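Local coordinates for cytochrome P450 (Zobellia galactanivorans, PDB 6G5O), which is a member of the cytochrome P450 family and holds protoporphyrin IX containing iron in a fold that combines many helices with small sheets, at residues 52-58 with 68-74; 172-176 with 214-218. All coordinates share one frame; numbering follows the deposited sequence.

Interaction 1: 52-58 with 68-74. With HEM (protoporphyrin IX containing Fe), chain C.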
ATOM      1  N   ALA A  52       8.540 -18.441   1.040  1.00 41.41           N
ATOM      2  CA  ALA A  52       7.701 -19.591   1.254  1.00 45.29           C
ATOM      3  C   ALA A  52       7.013 -20.056  -0.047  1.00 48.59           C
ATOM      4  O   ALA A  52       7.228 -19.509  -1.112  1.00 62.95           O
ATOM      5  CB  ALA A  52       6.655 -19.261   2.311  1.00 45.44           C
ATOM      6  N   VAL A  53       6.193 -21.086   0.060  1.00 44.08           N
ATOM      7  CA  VAL A  53       5.303 -21.481  -0.987  1.00 43.29           C
ATOM      8  C   VAL A  53       4.485 -20.270  -1.405  1.00 45.76           C
ATOM      9  O   VAL A  53       3.906 -19.583  -0.562  1.00 47.14           O
ATOM     10  CB  VAL A  53       4.412 -22.684  -0.536  1.00 43.80           C
ATOM     11  CG1 VAL A  53       3.161 -22.845  -1.391  1.00 43.47           C
ATOM     12  CG2 VAL A  53       5.243 -23.970  -0.576  1.00 43.39           C
ATOM     13  N   PRO A  54       4.444 -19.990  -2.716  1.00 49.70           N
ATOM     14  CA  PRO A  54       3.810 -18.756  -3.162  1.00 45.87           C
ATOM     15  C   PRO A  54       2.420 -18.608  -2.620  1.00 46.61           C
ATOM     16  O   PRO A  54       1.660 -19.562  -2.645  1.00 44.25           O
ATOM     17  CB  PRO A  54       3.798 -18.910  -4.678  1.00 47.88           C
ATOM     18  CG  PRO A  54       5.054 -19.702  -4.947  1.00 47.11           C
ATOM     19  CD  PRO A  54       5.126 -20.693  -3.827  1.00 45.65           C
ATOM     20  N   GLY A  55       2.102 -17.415  -2.116  1.00 44.83           N
ATOM     21  CA  GLY A  55       0.783 -17.139  -1.551  1.00 39.44           C
ATOM     22  C   GLY A  55       0.698 -17.300  -0.052  1.00 39.39           C
ATOM     23  O   GLY A  55      -0.227 -16.782   0.596  1.00 44.58           O
ATOM     24  N   ARG A  56       1.648 -18.002   0.525  1.00 41.65           N
ATOM     25  CA  ARG A  56       1.501 -18.365   1.923  1.00 46.07           C
ATOM     26  C   ARG A  56       1.647 -17.211   2.908  1.00 48.33           C
ATOM     27  O   ARG A  56       0.947 -17.192   3.922  1.00 48.68           O
ATOM     28  CB  ARG A  56       2.465 -19.471   2.311  1.00 47.76           C
ATOM     29  CG  ARG A  56       1.862 -20.346   3.396  1.00 48.95           C
ATOM     30  CD  ARG A  56       2.806 -21.431   3.891  1.00 50.93           C
ATOM     31  NE  ARG A  56       2.352 -21.840   5.223  1.00 52.62           N
ATOM     32  CZ  ARG A  56       3.101 -22.413   6.157  1.00 51.29           C
ATOM     33  NH1 ARG A  56       4.390 -22.711   5.953  1.00 50.10           N
ATOM     34  NH2 ARG A  56       2.529 -22.708   7.317  1.00 50.57           N
ATOM     35  N   ILE A  57       2.544 -16.262   2.634  1.00 46.17           N
ATOM     36  CA  ILE A  57       2.792 -15.182   3.591  1.00 45.55           C
ATOM     37  C   ILE A  57       1.703 -14.103   3.562  1.00 47.69           C
ATOM     38  O   ILE A  57       1.706 -13.222   4.391  1.00 48.26           O
ATOM     39  CB  ILE A  57       4.180 -14.529   3.450  1.00 44.31           C
ATOM     40  CG1 ILE A  57       4.296 -13.719   2.149  1.00 45.05           C
ATOM     41  CG2 ILE A  57       5.273 -15.567   3.577  1.00 43.29           C
ATOM     42  CD1 ILE A  57       5.724 -13.305   1.791  1.00 47.71           C
ATOM     43  N   VAL A  58       0.765 -14.166   2.624  1.00 44.75           N
ATOM     44  CA  VAL A  58      -0.316 -13.184   2.591  1.00 43.82           C
ATOM     45  C   VAL A  58      -1.421 -13.630   3.557  1.00 49.55           C
ATOM     46  O   VAL A  58      -1.505 -14.828   3.932  1.00 50.34           O
ATOM     47  CB  VAL A  58      -0.883 -13.014   1.169  1.00 45.05           C
ATOM     48  CG1 VAL A  58      -1.869 -11.840   1.083  1.00 45.74           C
ATOM     49  CG2 VAL A  58       0.253 -12.816   0.177  1.00 47.64           C
ATOM     50  N   THR A  68       2.569 -18.749  -9.019  1.00 42.73           N
ATOM     51  CA  THR A  68       3.744 -17.947  -9.372  1.00 40.63           C
ATOM     52  C   THR A  68       4.336 -17.123  -8.202  1.00 38.53           C
ATOM     53  O   THR A  68       3.636 -16.314  -7.552  1.00 39.08           O
ATOM     54  CB  THR A  68       3.365 -16.968 -10.488  1.00 45.54           C
ATOM     55  OG1 THR A  68       2.760 -17.690 -11.573  1.00 47.36           O
ATOM     56  CG2 THR A  68       4.577 -16.164 -10.988  1.00 43.02           C
ATOM     57  N   ARG A  69       5.628 -17.325  -7.969  1.00 33.05           N
ATOM     58  CA  ARG A  69       6.368 -16.664  -6.897  1.00 34.58           C
ATOM     59  C   ARG A  69       6.528 -15.171  -7.206  1.00 32.13           C
ATOM     60  O   ARG A  69       7.008 -14.801  -8.274  1.00 30.70           O
ATOM     61  CB  ARG A  69       7.754 -17.291  -6.753  1.00 33.18           C
ATOM     62  CG  ARG A  69       8.655 -16.605  -5.736  1.00 35.70           C
ATOM     63  CD  ARG A  69       9.952 -17.393  -5.509  1.00 37.22           C
ATOM     64  NE  ARG A  69       9.654 -18.765  -5.073  1.00 40.76           N
ATOM     65  CZ  ARG A  69       9.238 -19.138  -3.850  1.00 42.68           C
ATOM     66  NH1 ARG A  69       9.071 -18.271  -2.852  1.00 40.75           N
ATOM     67  NH2 ARG A  69       8.977 -20.413  -3.613  1.00 45.96           N
ATOM     68  N   GLN A  70       6.119 -14.326  -6.277  1.00 29.25           N
ATOM     69  CA  GLN A  70       6.229 -12.888  -6.484  1.00 29.38           C
ATOM     70  C   GLN A  70       7.617 -12.395  -6.152  1.00 27.76           C
ATOM     71  O   GLN A  70       8.293 -12.953  -5.272  1.00 31.95           O
ATOM     72  CB  GLN A  70       5.135 -12.158  -5.733  1.00 29.11           C
ATOM     73  CG  GLN A  70       3.813 -12.455  -6.384  1.00 29.33           C
ATOM     74  CD  GLN A  70       2.623 -11.735  -5.820  1.00 30.74           C
ATOM     75  OE1 GLN A  70       2.735 -10.920  -4.893  1.00 32.06           O
ATOM     76  NE2 GLN A  70       1.446 -12.029  -6.400  1.00 28.22           N
ATOM     77  N   ILE A  71       8.073 -11.397  -6.903  1.00 26.84           N
ATOM     78  CA  ILE A  71       9.465 -10.928  -6.863  1.00 27.92           C
ATOM     79  C   ILE A  71       9.521  -9.381  -6.771  1.00 28.04           C
ATOM     80  O   ILE A  71       8.922  -8.717  -7.613  1.00 22.92           O
ATOM     81  CB  ILE A  71      10.215 -11.423  -8.106  1.00 28.11           C
ATOM     82  CG1 ILE A  71      10.235 -12.973  -8.090  1.00 28.93           C
ATOM     83  CG2 ILE A  71      11.649 -10.885  -8.146  1.00 30.81           C
ATOM     84  CD1 ILE A  71      10.887 -13.620  -9.288  1.00 28.23           C
ATOM     85  N   PRO A  72      10.214  -8.814  -5.764  1.00 26.05           N
ATOM     86  CA  PRO A  72      11.064  -9.535  -4.791  1.00 26.74           C
ATOM     87  C   PRO A  72      10.384 -10.019  -3.506  1.00 25.91           C
ATOM     88  O   PRO A  72      11.042 -10.575  -2.624  1.00 28.87           O
ATOM     89  CB  PRO A  72      12.096  -8.453  -4.377  1.00 27.49           C
ATOM     90  CG  PRO A  72      11.851  -7.281  -5.219  1.00 24.91           C
ATOM     91  CD  PRO A  72      10.420  -7.367  -5.644  1.00 25.57           C
ATOM     92  N   PHE A  73       9.083  -9.801  -3.422  1.00 25.21           N
ATOM     93  CA  PHE A  73       8.265 -10.054  -2.253  1.00 29.08           C
ATOM     94  C   PHE A  73       8.420 -11.407  -1.555  1.00 29.70           C
ATOM     95  O   PHE A  73       8.428 -11.467  -0.309  1.00 28.84           O
ATOM     96  CB  PHE A  73       6.837  -9.889  -2.700  1.00 30.83           C
ATOM     97  CG  PHE A  73       5.822 -10.067  -1.639  1.00 35.69           C
ATOM     98  CD1 PHE A  73       5.903  -9.373  -0.449  1.00 36.62           C
ATOM     99  CD2 PHE A  73       4.694 -10.870  -1.892  1.00 40.02           C
ATOM    100  CE1 PHE A  73       4.930  -9.537   0.504  1.00 35.05           C
ATOM    101  CE2 PHE A  73       3.706 -11.016  -0.949  1.00 38.73           C
ATOM    102  CZ  PHE A  73       3.832 -10.343   0.256  1.00 36.75           C
ATOM    103  N   GLU A  74       8.532 -12.478  -2.350  1.00 30.35           N
ATOM    104  CA  GLU A  74       8.537 -13.851  -1.822  1.00 31.33           C
ATOM    105  C   GLU A  74       9.903 -14.444  -2.009  1.00 30.12           C
ATOM    106  O   GLU A  74      10.041 -15.599  -2.384  1.00 28.77           O
ATOM    107  CB  GLU A  74       7.427 -14.708  -2.506  1.00 33.11           C
ATOM    108  CG  GLU A  74       6.067 -14.459  -1.863  1.00 35.57           C
ATOM    109  CD  GLU A  74       4.821 -14.954  -2.605  1.00 38.53           C
ATOM    110  OE1 GLU A  74       4.823 -15.076  -3.854  1.00 35.74           O
ATOM    111  OE2 GLU A  74       3.784 -15.168  -1.888  1.00 42.93           O
TER
HETATM  112  CHA HEM C 401       6.056  -3.928  -0.035  1.00 18.88           C
HETATM  113  CHB HEM C 401       2.815  -0.961   1.971  1.00 19.82           C
HETATM  114  CHC HEM C 401       1.977   1.074  -2.312  1.00 20.18           C
HETATM  115  CHD HEM C 401       4.711  -2.259  -4.394  1.00 19.21           C
HETATM  116  C1A HEM C 401       5.261  -3.275   0.880  1.00 19.44           C
HETATM  117  C2A HEM C 401       5.236  -3.544   2.279  1.00 20.26           C
HETATM  118  C3A HEM C 401       4.351  -2.714   2.810  1.00 19.80           C
HETATM  119  C4A HEM C 401       3.783  -1.923   1.786  1.00 21.18           C
HETATM  120  CMA HEM C 401       4.037  -2.653   4.268  1.00 22.17           C
HETATM  121  CAA HEM C 401       6.080  -4.532   3.084  1.00 23.75           C
HETATM  122  CBA HEM C 401       5.567  -5.946   2.862  1.00 26.26           C
HETATM  123  CGA HEM C 401       6.439  -6.963   3.562  1.00 30.25           C
HETATM  124  O1A HEM C 401       6.430  -8.125   3.166  1.00 30.69           O
HETATM  125  O2A HEM C 401       7.186  -6.679   4.516  1.00 30.72           O
HETATM  126  C1B HEM C 401       2.310  -0.151   0.975  1.00 18.35           C
HETATM  127  C2B HEM C 401       1.463   0.939   1.261  1.00 19.74           C
HETATM  128  C3B HEM C 401       1.189   1.527   0.048  1.00 20.87           C
HETATM  129  C4B HEM C 401       1.949   0.729  -0.965  1.00 19.42           C
HETATM  130  CMB HEM C 401       0.929   1.320   2.609  1.00 20.54           C
HETATM  131  CAB HEM C 401       0.421   2.708  -0.337  1.00 22.72           C
HETATM  132  CBB HEM C 401      -0.061   3.616   0.489  1.00 25.57           C
HETATM  133  C1C HEM C 401       2.648   0.358  -3.270  1.00 20.54           C
HETATM  134  C2C HEM C 401       2.535   0.553  -4.645  1.00 20.90           C
HETATM  135  C3C HEM C 401       3.270  -0.434  -5.252  1.00 21.01           C
HETATM  136  C4C HEM C 401       3.847  -1.203  -4.209  1.00 20.55           C
HETATM  137  CMC HEM C 401       1.769   1.635  -5.340  1.00 22.16           C
HETATM  138  CAC HEM C 401       3.504  -0.643  -6.688  1.00 22.33           C
HETATM  139  CBC HEM C 401       3.021   0.066  -7.703  1.00 22.76           C
HETATM  140  C1D HEM C 401       5.339  -2.939  -3.337  1.00 18.24           C
HETATM  141  C2D HEM C 401       6.356  -3.979  -3.579  1.00 19.17           C
HETATM  142  C3D HEM C 401       6.756  -4.437  -2.381  1.00 19.33           C
HETATM  143  C4D HEM C 401       5.936  -3.709  -1.407  1.00 18.33           C
HETATM  144  CMD HEM C 401       6.864  -4.372  -4.924  1.00 17.99           C
HETATM  145  CAD HEM C 401       7.796  -5.512  -2.122  1.00 20.49           C
HETATM  146  CBD HEM C 401       9.202  -5.002  -1.767  1.00 19.58           C
HETATM  147  CGD HEM C 401      10.183  -6.178  -1.600  1.00 21.83           C
HETATM  148  O1D HEM C 401       9.753  -7.379  -1.480  1.00 25.16           O
HETATM  149  O2D HEM C 401      11.451  -6.011  -1.577  1.00 20.64           O
HETATM  150  NA  HEM C 401       4.321  -2.301   0.583  1.00 19.16           N
HETATM  151  NB  HEM C 401       2.560  -0.246  -0.332  1.00 18.67           N
HETATM  152  NC  HEM C 401       3.415  -0.719  -3.004  1.00 18.91           N
HETATM  153  ND  HEM C 401       5.145  -2.823  -2.033  1.00 19.42           N
HETATM  154 FE   HEM C 401       3.930  -1.599  -1.206  1.00 22.50          FE
HETATM  155  O   HOH W   1       4.625 -16.791   0.317  1.00 35.69           O
HETATM  156  O   HOH W   2       2.156  -2.984  -1.171  1.00 32.98           O
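Pro-54 and Arg-69 bring two loop segments together, 5.0 Å apart between their CA atoms, in the long loop before helix 79-92, probably the B-C region of the P450 fold. A type II beta turn, Val-53 to Arg-56, overlaps a type I turn, Gly-55 to Val-58. Gly-55 suits the first turn because at its positive phi a CB would jam against the carbonyl O of Pro-54. The turn presents Gly-55 N to Glu-74 OE2 at 2.8 Å in a nearly straight bond (167°), from above the carboxylate plane. Glu-74 OE2 also accepts a hydrogen bond from water 1, which bridges to Val-53 O and Ile-57 N, and the same oxygen forms a salt bridge with Arg-66; Glu-74 OE1 offers its anti lone pair to Gln-70 N. This buried carboxylate thus ties both segments. Arg-69 bends at chi3 (-57°), turning its guanidinium so that NH1 reaches Ala-52 O at 2.8 Å and also Glu-74 O, while Pro-54 CG lies 4.2 Å above the plane of the Arg-69 guanidinium. Being flat and rich in N-H, that group can bind at its edge and pack through its face. Ile-57 CD1 makes a CH-pi contact over the Phe-73 ring, 4.1 Å from its centroid. At that ring's edge, in plane, the haem propionate oxygen O1A lies 3.4 Å from Phe-73 CE1.

Interaction 2: 172-176 with 214-218. With HEM (protoporphyrin IX containing Fe), chain C.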
ATOM      1  N   LEU A 172      -6.614 -11.082 -13.785  1.00 44.38           N
ATOM      2  CA  LEU A 172      -5.354 -10.359 -13.700  1.00 41.45           C
ATOM      3  C   LEU A 172      -4.189 -11.198 -14.238  1.00 36.13           C
ATOM      4  O   LEU A 172      -3.370 -10.701 -14.980  1.00 33.50           O
ATOM      5  CB  LEU A 172      -5.063  -9.910 -12.253  1.00 40.51           C
ATOM      6  CG  LEU A 172      -3.710  -9.217 -12.032  1.00 41.34           C
ATOM      7  CD1 LEU A 172      -3.616  -7.888 -12.808  1.00 41.12           C
ATOM      8  CD2 LEU A 172      -3.447  -9.023 -10.549  1.00 41.13           C
ATOM      9  N   TYR A 173      -4.110 -12.466 -13.872  1.00 36.46           N
ATOM     10  CA  TYR A 173      -2.930 -13.249 -14.231  1.00 39.67           C
ATOM     11  C   TYR A 173      -2.846 -13.465 -15.741  1.00 40.18           C
ATOM     12  O   TYR A 173      -1.769 -13.369 -16.321  1.00 42.36           O
ATOM     13  CB  TYR A 173      -2.852 -14.580 -13.476  1.00 38.73           C
ATOM     14  CG  TYR A 173      -2.953 -14.472 -11.968  1.00 42.19           C
ATOM     15  CD1 TYR A 173      -2.652 -13.273 -11.270  1.00 43.29           C
ATOM     16  CD2 TYR A 173      -3.322 -15.591 -11.209  1.00 44.53           C
ATOM     17  CE1 TYR A 173      -2.758 -13.204  -9.881  1.00 39.90           C
ATOM     18  CE2 TYR A 173      -3.417 -15.529  -9.823  1.00 44.60           C
ATOM     19  CZ  TYR A 173      -3.144 -14.337  -9.163  1.00 44.15           C
ATOM     20  OH  TYR A 173      -3.273 -14.311  -7.785  1.00 44.59           O
ATOM     21  N   HIS A 174      -3.978 -13.696 -16.382  1.00 42.43           N
ATOM     22  CA  HIS A 174      -4.013 -13.877 -17.836  1.00 44.97           C
ATOM     23  C   HIS A 174      -3.740 -12.558 -18.578  1.00 38.29           C
ATOM     24  O   HIS A 174      -3.075 -12.556 -19.598  1.00 41.31           O
ATOM     25  CB  HIS A 174      -5.364 -14.503 -18.276  1.00 53.02           C
ATOM     26  CG  HIS A 174      -5.594 -14.491 -19.763  1.00 63.29           C
ATOM     27  ND1 HIS A 174      -5.202 -15.528 -20.590  1.00 68.87           N
ATOM     28  CD2 HIS A 174      -6.175 -13.565 -20.569  1.00 66.79           C
ATOM     29  CE1 HIS A 174      -5.534 -15.241 -21.837  1.00 70.18           C
ATOM     30  NE2 HIS A 174      -6.121 -14.053 -21.853  1.00 67.39           N
ATOM     31  N   TYR A 175      -4.229 -11.437 -18.068  1.00 31.57           N
ATOM     32  CA  TYR A 175      -3.938 -10.174 -18.698  1.00 31.73           C
ATOM     33  C   TYR A 175      -2.428  -9.866 -18.637  1.00 29.97           C
ATOM     34  O   TYR A 175      -1.858  -9.346 -19.598  1.00 28.95           O
ATOM     35  CB  TYR A 175      -4.771  -9.071 -18.049  1.00 32.49           C
ATOM     36  CG  TYR A 175      -4.317  -7.677 -18.356  1.00 31.37           C
ATOM     37  CD1 TYR A 175      -3.348  -7.056 -17.570  1.00 32.30           C
ATOM     38  CD2 TYR A 175      -4.874  -6.962 -19.395  1.00 31.94           C
ATOM     39  CE1 TYR A 175      -2.957  -5.747 -17.811  1.00 32.99           C
ATOM     40  CE2 TYR A 175      -4.490  -5.666 -19.657  1.00 33.17           C
ATOM     41  CZ  TYR A 175      -3.522  -5.053 -18.862  1.00 33.82           C
ATOM     42  OH  TYR A 175      -3.124  -3.757 -19.143  1.00 34.24           O
ATOM     43  N   ILE A 176      -1.796 -10.193 -17.515  1.00 28.81           N
ATOM     44  CA  ILE A 176      -0.350  -9.990 -17.350  1.00 29.82           C
ATOM     45  C   ILE A 176       0.386 -10.885 -18.338  1.00 28.28           C
ATOM     46  O   ILE A 176       1.248 -10.392 -19.062  1.00 26.01           O
ATOM     47  CB  ILE A 176       0.145 -10.292 -15.905  1.00 30.36           C
ATOM     48  CG1 ILE A 176      -0.468  -9.319 -14.890  1.00 31.01           C
ATOM     49  CG2 ILE A 176       1.676 -10.261 -15.797  1.00 30.16           C
ATOM     50  CD1 ILE A 176       0.055  -7.919 -14.968  1.00 31.97           C
ATOM     51  N   MET A 214       5.399  -8.296 -12.032  1.00 26.43           N
ATOM     52  CA  MET A 214       4.259  -7.533 -12.544  1.00 26.77           C
ATOM     53  C   MET A 214       2.943  -7.787 -11.817  1.00 26.35           C
ATOM     54  O   MET A 214       2.199  -6.826 -11.514  1.00 24.61           O
ATOM     55  CB  MET A 214       4.111  -7.720 -14.044  1.00 26.52           C
ATOM     56  CG  MET A 214       5.219  -7.119 -14.880  1.00 27.84           C
ATOM     57  SD  MET A 214       5.591  -5.388 -14.512  1.00 29.70           S
ATOM     58  CE  MET A 214       3.959  -4.673 -14.871  1.00 31.35           C
ATOM     59  N   VAL A 215       2.664  -9.040 -11.460  1.00 26.22           N
ATOM     60  CA  VAL A 215       1.465  -9.312 -10.648  1.00 27.20           C
ATOM     61  C   VAL A 215       1.551  -8.603  -9.282  1.00 28.77           C
ATOM     62  O   VAL A 215       0.561  -8.048  -8.767  1.00 31.12           O
ATOM     63  CB  VAL A 215       1.258 -10.824 -10.385  1.00 30.95           C
ATOM     64  CG1 VAL A 215       0.118 -11.043  -9.375  1.00 31.41           C
ATOM     65  CG2 VAL A 215       0.971 -11.572 -11.676  1.00 31.99           C
ATOM     66  N   LEU A 216       2.728  -8.692  -8.666  1.00 27.00           N
ATOM     67  CA  LEU A 216       2.982  -8.020  -7.412  1.00 26.41           C
ATOM     68  C   LEU A 216       2.782  -6.538  -7.521  1.00 26.13           C
ATOM     69  O   LEU A 216       2.202  -5.938  -6.651  1.00 24.85           O
ATOM     70  CB  LEU A 216       4.394  -8.293  -6.945  1.00 28.45           C
ATOM     71  CG  LEU A 216       4.930  -7.447  -5.786  1.00 28.87           C
ATOM     72  CD1 LEU A 216       4.157  -7.699  -4.486  1.00 30.05           C
ATOM     73  CD2 LEU A 216       6.433  -7.741  -5.651  1.00 30.42           C
ATOM     74  N   THR A 217       3.285  -5.962  -8.592  1.00 25.49           N
ATOM     75  CA  THR A 217       3.157  -4.536  -8.834  1.00 27.39           C
ATOM     76  C   THR A 217       1.689  -4.048  -8.970  1.00 31.23           C
ATOM     77  O   THR A 217       1.321  -3.012  -8.395  1.00 26.57           O
ATOM     78  CB  THR A 217       3.996  -4.148 -10.064  1.00 24.93           C
ATOM     79  OG1 THR A 217       5.371  -4.432  -9.778  1.00 22.62           O
ATOM     80  CG2 THR A 217       3.860  -2.707 -10.378  1.00 25.52           C
ATOM     81  N   PHE A 218       0.868  -4.771  -9.739  1.00 31.96           N
ATOM     82  CA  PHE A 218      -0.564  -4.468  -9.832  1.00 30.21           C
ATOM     83  C   PHE A 218      -1.283  -4.643  -8.515  1.00 31.12           C
ATOM     84  O   PHE A 218      -2.111  -3.796  -8.136  1.00 33.05           O
ATOM     85  CB  PHE A 218      -1.280  -5.336 -10.866  1.00 29.07           C
ATOM     86  CG  PHE A 218      -1.220  -4.782 -12.235  1.00 28.27           C
ATOM     87  CD1 PHE A 218      -0.149  -5.062 -13.047  1.00 26.40           C
ATOM     88  CD2 PHE A 218      -2.209  -3.924 -12.691  1.00 26.40           C
ATOM     89  CE1 PHE A 218      -0.082  -4.511 -14.325  1.00 27.27           C
ATOM     90  CE2 PHE A 218      -2.161  -3.395 -13.980  1.00 26.61           C
ATOM     91  CZ  PHE A 218      -1.091  -3.686 -14.800  1.00 27.30           C
TER
HETATM   92  CHA HEM C 401       6.056  -3.928  -0.035  1.00 18.88           C
HETATM   93  CHB HEM C 401       2.815  -0.961   1.971  1.00 19.82           C
HETATM   94  CHC HEM C 401       1.977   1.074  -2.312  1.00 20.18           C
HETATM   95  CHD HEM C 401       4.711  -2.259  -4.394  1.00 19.21           C
HETATM   96  C1A HEM C 401       5.261  -3.275   0.880  1.00 19.44           C
HETATM   97  C2A HEM C 401       5.236  -3.544   2.279  1.00 20.26           C
HETATM   98  C3A HEM C 401       4.351  -2.714   2.810  1.00 19.80           C
HETATM   99  C4A HEM C 401       3.783  -1.923   1.786  1.00 21.18           C
HETATM  100  CMA HEM C 401       4.037  -2.653   4.268  1.00 22.17           C
HETATM  101  CAA HEM C 401       6.080  -4.532   3.084  1.00 23.75           C
HETATM  102  CBA HEM C 401       5.567  -5.946   2.862  1.00 26.26           C
HETATM  103  CGA HEM C 401       6.439  -6.963   3.562  1.00 30.25           C
HETATM  104  O1A HEM C 401       6.430  -8.125   3.166  1.00 30.69           O
HETATM  105  O2A HEM C 401       7.186  -6.679   4.516  1.00 30.72           O
HETATM  106  C1B HEM C 401       2.310  -0.151   0.975  1.00 18.35           C
HETATM  107  C2B HEM C 401       1.463   0.939   1.261  1.00 19.74           C
HETATM  108  C3B HEM C 401       1.189   1.527   0.048  1.00 20.87           C
HETATM  109  C4B HEM C 401       1.949   0.729  -0.965  1.00 19.42           C
HETATM  110  CMB HEM C 401       0.929   1.320   2.609  1.00 20.54           C
HETATM  111  CAB HEM C 401       0.421   2.708  -0.337  1.00 22.72           C
HETATM  112  CBB HEM C 401      -0.061   3.616   0.489  1.00 25.57           C
HETATM  113  C1C HEM C 401       2.648   0.358  -3.270  1.00 20.54           C
HETATM  114  C2C HEM C 401       2.535   0.553  -4.645  1.00 20.90           C
HETATM  115  C3C HEM C 401       3.270  -0.434  -5.252  1.00 21.01           C
HETATM  116  C4C HEM C 401       3.847  -1.203  -4.209  1.00 20.55           C
HETATM  117  CMC HEM C 401       1.769   1.635  -5.340  1.00 22.16           C
HETATM  118  CAC HEM C 401       3.504  -0.643  -6.688  1.00 22.33           C
HETATM  119  CBC HEM C 401       3.021   0.066  -7.703  1.00 22.76           C
HETATM  120  C1D HEM C 401       5.339  -2.939  -3.337  1.00 18.24           C
HETATM  121  C2D HEM C 401       6.356  -3.979  -3.579  1.00 19.17           C
HETATM  122  C3D HEM C 401       6.756  -4.437  -2.381  1.00 19.33           C
HETATM  123  C4D HEM C 401       5.936  -3.709  -1.407  1.00 18.33           C
HETATM  124  CMD HEM C 401       6.864  -4.372  -4.924  1.00 17.99           C
HETATM  125  CAD HEM C 401       7.796  -5.512  -2.122  1.00 20.49           C
HETATM  126  CBD HEM C 401       9.202  -5.002  -1.767  1.00 19.58           C
HETATM  127  CGD HEM C 401      10.183  -6.178  -1.600  1.00 21.83           C
HETATM  128  O1D HEM C 401       9.753  -7.379  -1.480  1.00 25.16           O
HETATM  129  O2D HEM C 401      11.451  -6.011  -1.577  1.00 20.64           O
HETATM  130  NA  HEM C 401       4.321  -2.301   0.583  1.00 19.16           N
HETATM  131  NB  HEM C 401       2.560  -0.246  -0.332  1.00 18.67           N
HETATM  132  NC  HEM C 401       3.415  -0.719  -3.004  1.00 18.91           N
HETATM  133  ND  HEM C 401       5.145  -2.823  -2.033  1.00 19.42           N
HETATM  134 FE   HEM C 401       3.930  -1.599  -1.206  1.00 22.50          FE
HETATM  135  O   HOH W   2       2.156  -2.984  -1.171  1.00 32.98           O
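The Phe-218 ring is approached obliquely by Leu-172 CD1, Ile-176 CD1 and Tyr-175 CE1 from the other helix, while Met-214 O of its own helix lies at its edge, in plane. The Tyr-175 ring, in turn, receives Phe-218 CZ at its edge, with Tyr-175 CE1 4.1 Å from that atom. Both rings have a further aromatic neighbour, each meeting it edge-to-face: Trp-149 for Phe-218 and Trp-152 for Tyr-175. The helices, 169-185 and 207-220, probably correspond to the G helix and the long haem-spanning helix of the P450 fold; their short segments pass 10.4 Å apart between axes, with an angle of 126° between their directions. Ile-176 makes the closest approach of the contact. Its CG1 stands anti to the carbonyl carbon and its chain folds at chi2 (-71°), carrying CD1 to 3.4 Å from Phe-218 CD1, while Ile-176 CG2 touches Met-214 CB. A beta-branched residue serves well here, since its two arms address different neighbours. Val-215, also beta-branched, sets both methyls on the Tyr-173 ring, its CG1 meeting Tyr-173 CE1 at 3.6 Å and its CG2 reaching Ile-176 CG1 as well. Leu-172 completes the set, setting CD1 4.0 Å from Phe-218 CG. The phenol of Tyr-175 points its polar end to Glu-145 and Trp-149 on helix 145-152, so its ring can pack while its hydroxyl is satisfied. Across these segments the contact is wholly apolar, held by the fit of hydrocarbon surfaces rather than by directional bonds.

Overall arrangement
Interactions 1 and 2 follow one another along the chain, their centres 14 Å apart; they touch each other directly and both border the haem. Segment 68-74 of interaction 1 lies against helix 207-220 of interaction 2: Ile-71 O is 3.3 Å from Leu-216 CD2, and Gln-70 NE2 is 3.4 Å from Val-215 CG1. Val-215 therefore packs on both the loop and helix 169-185. Each contact adds two residues to the haem pocket. From interaction 1, Phe-73 CA comes within 3.2 Å of propionate oxygen O1D, with Pro-72 beside it; from interaction 2, Leu-216 CD2 is 3.5 Å from haem CMD, with Thr-217 near the CBC carbon. Water 2 binds the iron.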